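Local coordinates for protein FMN Adenylyltransferase (Candida glabrata, PDB 3FWK) that transfers the adenylyl group of ATP to FMN, making the flavin cofactor FAD in the last step of its biosynthesis, at residues A[201-206]-A[291-297]. Numbering follows the deposited sequence.
Sequences NLANIW and GWYLVDD
The indole of W206 lies against the backbone of G291 and W292, at the start of the 3-10 segment 291-293. W292 CA sits 3.5 Å from the centroid of the five-membered ring of W206 and only 6° off its normal, a CH-pi contact over one face; G291 C lies over the same face on the six-membered side, near CZ2. With CG beside the backbone N and anti to the carbonyl carbon, W206 lays its indole across these two residues with NE1 facing L294 O, to which it donates at 2.9 Å. The acceptor is slightly out of the ring plane and the N-H...O angle is a bent 131°, whereas the donor comes in nearly along the C=O axis. Face contact and N-H bond together probably restrict the rotation of the indole, which Y220 also meets edge-to-face. The W292 side chain crosses that of W206 at about a right angle: its CB packs over W206 CD2 (3.7 Å), while its own ring leads away and presents an edge to W206 CZ3.

One turn earlier, L202 CG stands anti to the backbone N, which carries CD2 across the L294 side chain to meet L294 CD2 at 3.8 Å. A203 CB touches V295 CG1.

At the start of helix 202-212 the D297 carboxylate takes the amide hydrogen of L202: N to OD1 is 2.8 Å, on the syn side but 27° out of plane. OD1 also pairs with R169, and a water links D297 OD2 and V295 O to A203 N. The carboxylate thus serves two first-turn amides, L202 N directly and A203 N through water, where the helix dipole would probably favour its negative charge. The result is a C-terminal loop strapped along the first turn of helix 202-212 in the PAPS reductase-like, Rossmann-like alpha/beta fold.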
ATOM      1  N   ASN A 201       9.237   3.792  -7.110  1.00 11.63           N
ATOM      2  CA  ASN A 201       9.982   2.552  -7.183  1.00 12.18           C
ATOM      3  C   ASN A 201       9.903   1.801  -5.857  1.00 11.60           C
ATOM      4  O   ASN A 201       9.552   2.374  -4.814  1.00 11.70           O
ATOM      5  CB  ASN A 201      11.507   2.882  -7.425  1.00 15.26           C
ATOM      6  CG  ASN A 201      11.742   3.912  -8.526  1.00 15.63           C
ATOM      7  OD1 ASN A 201      11.398   3.654  -9.677  1.00 17.19           O
ATOM      8  ND2 ASN A 201      12.364   5.055  -8.181  1.00 18.88           N
ATOM      9  N   LEU A 202      10.272   0.520  -5.893  1.00 11.06           N
ATOM     10  CA  LEU A 202      10.218  -0.330  -4.713  1.00 11.75           C
ATOM     11  C   LEU A 202      10.994   0.302  -3.553  1.00 10.84           C
ATOM     12  O   LEU A 202      10.514   0.309  -2.424  1.00 11.59           O
ATOM     13  CB  LEU A 202      10.761  -1.715  -5.062  1.00 12.14           C
ATOM     14  CG  LEU A 202      10.803  -2.737  -3.912  1.00 12.42           C
ATOM     15  CD1 LEU A 202       9.416  -2.923  -3.281  1.00 13.24           C
ATOM     16  CD2 LEU A 202      11.402  -4.040  -4.416  1.00 13.81           C
ATOM     17  N   ALA A 203      12.196   0.842  -3.799  1.00 11.05           N
ATOM     18  CA  ALA A 203      12.966   1.414  -2.717  1.00 12.27           C
ATOM     19  C   ALA A 203      12.254   2.601  -2.077  1.00 11.14           C
ATOM     20  O   ALA A 203      12.398   2.846  -0.864  1.00 11.77           O
ATOM     21  CB  ALA A 203      14.348   1.848  -3.244  1.00 13.75           C
ATOM     22  N   ASN A 204      11.549   3.384  -2.888  1.00 10.97           N
ATOM     23  CA  ASN A 204      10.800   4.510  -2.342  1.00 10.64           C
ATOM     24  C   ASN A 204       9.666   4.046  -1.417  1.00 10.95           C
ATOM     25  O   ASN A 204       9.420   4.658  -0.377  1.00 10.86           O
ATOM     26  CB  ASN A 204      10.214   5.367  -3.454  1.00 12.09           C
ATOM     27  CG  ASN A 204      11.248   5.778  -4.486  1.00 12.14           C
ATOM     28  OD1 ASN A 204      11.000   5.589  -5.669  1.00 14.24           O
ATOM     29  ND2 ASN A 204      12.380   6.335  -4.043  1.00 12.91           N
ATOM     30  N   ILE A 205       8.959   3.003  -1.850  1.00 10.87           N
ATOM     31  CA  ILE A 205       7.888   2.418  -1.057  1.00 11.05           C
ATOM     32  C   ILE A 205       8.443   2.002   0.330  1.00 10.93           C
ATOM     33  O   ILE A 205       7.873   2.360   1.354  1.00 10.93           O
ATOM     34  CB  ILE A 205       7.281   1.222  -1.805  1.00 10.77           C
ATOM     35  CG1 ILE A 205       6.564   1.651  -3.099  1.00 11.25           C
ATOM     36  CG2 ILE A 205       6.338   0.433  -0.850  1.00 12.00           C
ATOM     37  CD1 ILE A 205       5.337   2.453  -2.896  1.00 12.24           C
ATOM     38  N   TRP A 206       9.547   1.242   0.356  1.00 10.74           N
ATOM     39  CA  TRP A 206      10.074   0.799   1.659  1.00 10.96           C
ATOM     40  C   TRP A 206      10.525   1.990   2.511  1.00 11.13           C
ATOM     41  O   TRP A 206      10.245   2.031   3.702  1.00 11.36           O
ATOM     42  CB  TRP A 206      11.213  -0.197   1.525  1.00 11.16           C
ATOM     43  CG  TRP A 206      10.970  -1.491   0.876  1.00 10.40           C
ATOM     44  CD1 TRP A 206      11.719  -2.054  -0.097  1.00 10.91           C
ATOM     45  CD2 TRP A 206       9.981  -2.470   1.220  1.00 11.00           C
ATOM     46  NE1 TRP A 206      11.273  -3.306  -0.392  1.00 11.14           N
ATOM     47  CE2 TRP A 206      10.199  -3.583   0.400  1.00 10.84           C
ATOM     48  CE3 TRP A 206       8.931  -2.509   2.152  1.00 11.90           C
ATOM     49  CZ2 TRP A 206       9.428  -4.742   0.471  1.00 11.97           C
ATOM     50  CZ3 TRP A 206       8.163  -3.670   2.220  1.00 12.64           C
ATOM     51  CH2 TRP A 206       8.421  -4.758   1.397  1.00 12.63           C
ATOM     52  N   GLY A 291      11.383  -8.053   3.773  1.00 10.91           N
ATOM     53  CA  GLY A 291      11.198  -7.651   2.384  1.00 10.74           C
ATOM     54  C   GLY A 291      11.926  -6.392   1.996  1.00 10.88           C
ATOM     55  O   GLY A 291      12.303  -6.233   0.826  1.00 11.16           O
ATOM     56  N   TRP A 292      12.131  -5.489   2.965  1.00 10.85           N
ATOM     57  CA  TRP A 292      12.826  -4.225   2.697  1.00 11.09           C
ATOM     58  C   TRP A 292      14.336  -4.374   2.488  1.00 11.20           C
ATOM     59  O   TRP A 292      14.993  -3.382   2.232  1.00 11.98           O
ATOM     60  CB  TRP A 292      12.492  -3.190   3.774  1.00 11.55           C
ATOM     61  CG  TRP A 292      12.619  -3.657   5.184  1.00 10.92           C
ATOM     62  CD1 TRP A 292      13.709  -3.552   5.987  1.00 12.39           C
ATOM     63  CD2 TRP A 292      11.564  -4.207   5.994  1.00 11.06           C
ATOM     64  NE1 TRP A 292      13.410  -4.045   7.265  1.00 12.12           N
ATOM     65  CE2 TRP A 292      12.098  -4.421   7.293  1.00 11.47           C
ATOM     66  CE3 TRP A 292      10.220  -4.510   5.748  1.00 11.83           C
ATOM     67  CZ2 TRP A 292      11.325  -4.939   8.344  1.00 13.56           C
ATOM     68  CZ3 TRP A 292       9.454  -5.034   6.772  1.00 12.61           C
ATOM     69  CH2 TRP A 292      10.002  -5.235   8.061  1.00 13.15           C
ATOM     70  N   TYR A 293      14.853  -5.601   2.500  1.00 10.72           N
ATOM     71  CA  TYR A 293      16.198  -5.861   1.978  1.00 11.41           C
ATOM     72  C   TYR A 293      16.216  -6.044   0.462  1.00 11.65           C
ATOM     73  O   TYR A 293      17.308  -6.151  -0.105  1.00 12.94           O
ATOM     74  CB  TYR A 293      16.843  -7.040   2.690  1.00 12.36           C
ATOM     75  CG  TYR A 293      17.382  -6.690   4.053  1.00 11.85           C
ATOM     76  CD1 TYR A 293      16.527  -6.526   5.139  1.00 13.27           C
ATOM     77  CD2 TYR A 293      18.751  -6.484   4.252  1.00 13.68           C
ATOM     78  CE1 TYR A 293      17.024  -6.195   6.417  1.00 13.49           C
ATOM     79  CE2 TYR A 293      19.246  -6.158   5.519  1.00 14.25           C
ATOM     80  CZ  TYR A 293      18.386  -6.039   6.595  1.00 14.12           C
ATOM     81  OH  TYR A 293      18.883  -5.711   7.847  1.00 16.60           O
ATOM     82  N   LEU A 294      15.045  -6.072  -0.182  1.00 11.33           N
ATOM     83  CA  LEU A 294      14.990  -6.082  -1.648  1.00 11.89           C
ATOM     84  C   LEU A 294      14.683  -4.697  -2.200  1.00 11.53           C
ATOM     85  O   LEU A 294      13.668  -4.102  -1.826  1.00 12.33           O
ATOM     86  CB  LEU A 294      13.880  -7.046  -2.123  1.00 12.50           C
ATOM     87  CG  LEU A 294      13.937  -7.275  -3.644  1.00 14.14           C
ATOM     88  CD1 LEU A 294      15.001  -8.334  -3.967  1.00 19.21           C
ATOM     89  CD2 LEU A 294      12.584  -7.695  -4.233  1.00 13.16           C
ATOM     90  N   VAL A 295      15.537  -4.203  -3.106  1.00 11.48           N
ATOM     91  CA  VAL A 295      15.276  -2.916  -3.727  1.00 13.27           C
ATOM     92  C   VAL A 295      15.252  -3.008  -5.250  1.00 13.14           C
ATOM     93  O   VAL A 295      15.016  -1.999  -5.912  1.00 17.30           O
ATOM     94  CB  VAL A 295      16.263  -1.809  -3.272  1.00 14.56           C
ATOM     95  CG1 VAL A 295      16.044  -1.503  -1.769  1.00 16.38           C
ATOM     96  CG2 VAL A 295      17.712  -2.244  -3.549  1.00 16.30           C
ATOM     97  N   ASP A 296      15.419  -4.199  -5.818  1.00 12.72           N
ATOM     98  CA  ASP A 296      15.332  -4.364  -7.278  1.00 14.08           C
ATOM     99  C   ASP A 296      13.909  -4.687  -7.698  1.00 12.50           C
ATOM    100  O   ASP A 296      13.409  -5.789  -7.466  1.00 13.05           O
ATOM    101  CB  ASP A 296      16.315  -5.466  -7.694  1.00 14.52           C
ATOM    102  CG  ASP A 296      16.396  -5.664  -9.199  1.00 15.25           C
ATOM    103  OD1 ASP A 296      15.542  -5.122  -9.960  1.00 14.94           O
ATOM    104  OD2 ASP A 296      17.328  -6.393  -9.609  1.00 18.59           O
ATOM    105  N   ASP A 297      13.260  -3.722  -8.370  1.00 13.43           N
ATOM    106  CA  ASP A 297      11.890  -3.877  -8.814  1.00 14.33           C
ATOM    107  C   ASP A 297      11.693  -5.115  -9.656  1.00 13.75           C
ATOM    108  O   ASP A 297      10.604  -5.683  -9.624  1.00 15.62           O
ATOM    109  CB  ASP A 297      11.406  -2.663  -9.610  1.00 14.60           C
ATOM    110  CG  ASP A 297      11.496  -1.367  -8.795  1.00 14.89           C
ATOM    111  OD1 ASP A 297      10.448  -0.849  -8.383  1.00 15.95           O
ATOM    112  OD2 ASP A 297      12.643  -0.882  -8.533  1.00 17.37           O
TER
HETATM  113  O   HOH W   1       9.993   1.703 -10.347  1.00 24.20           O
HETATM  114  O   HOH W   2      13.615   0.289  -6.255  1.00 14.37           O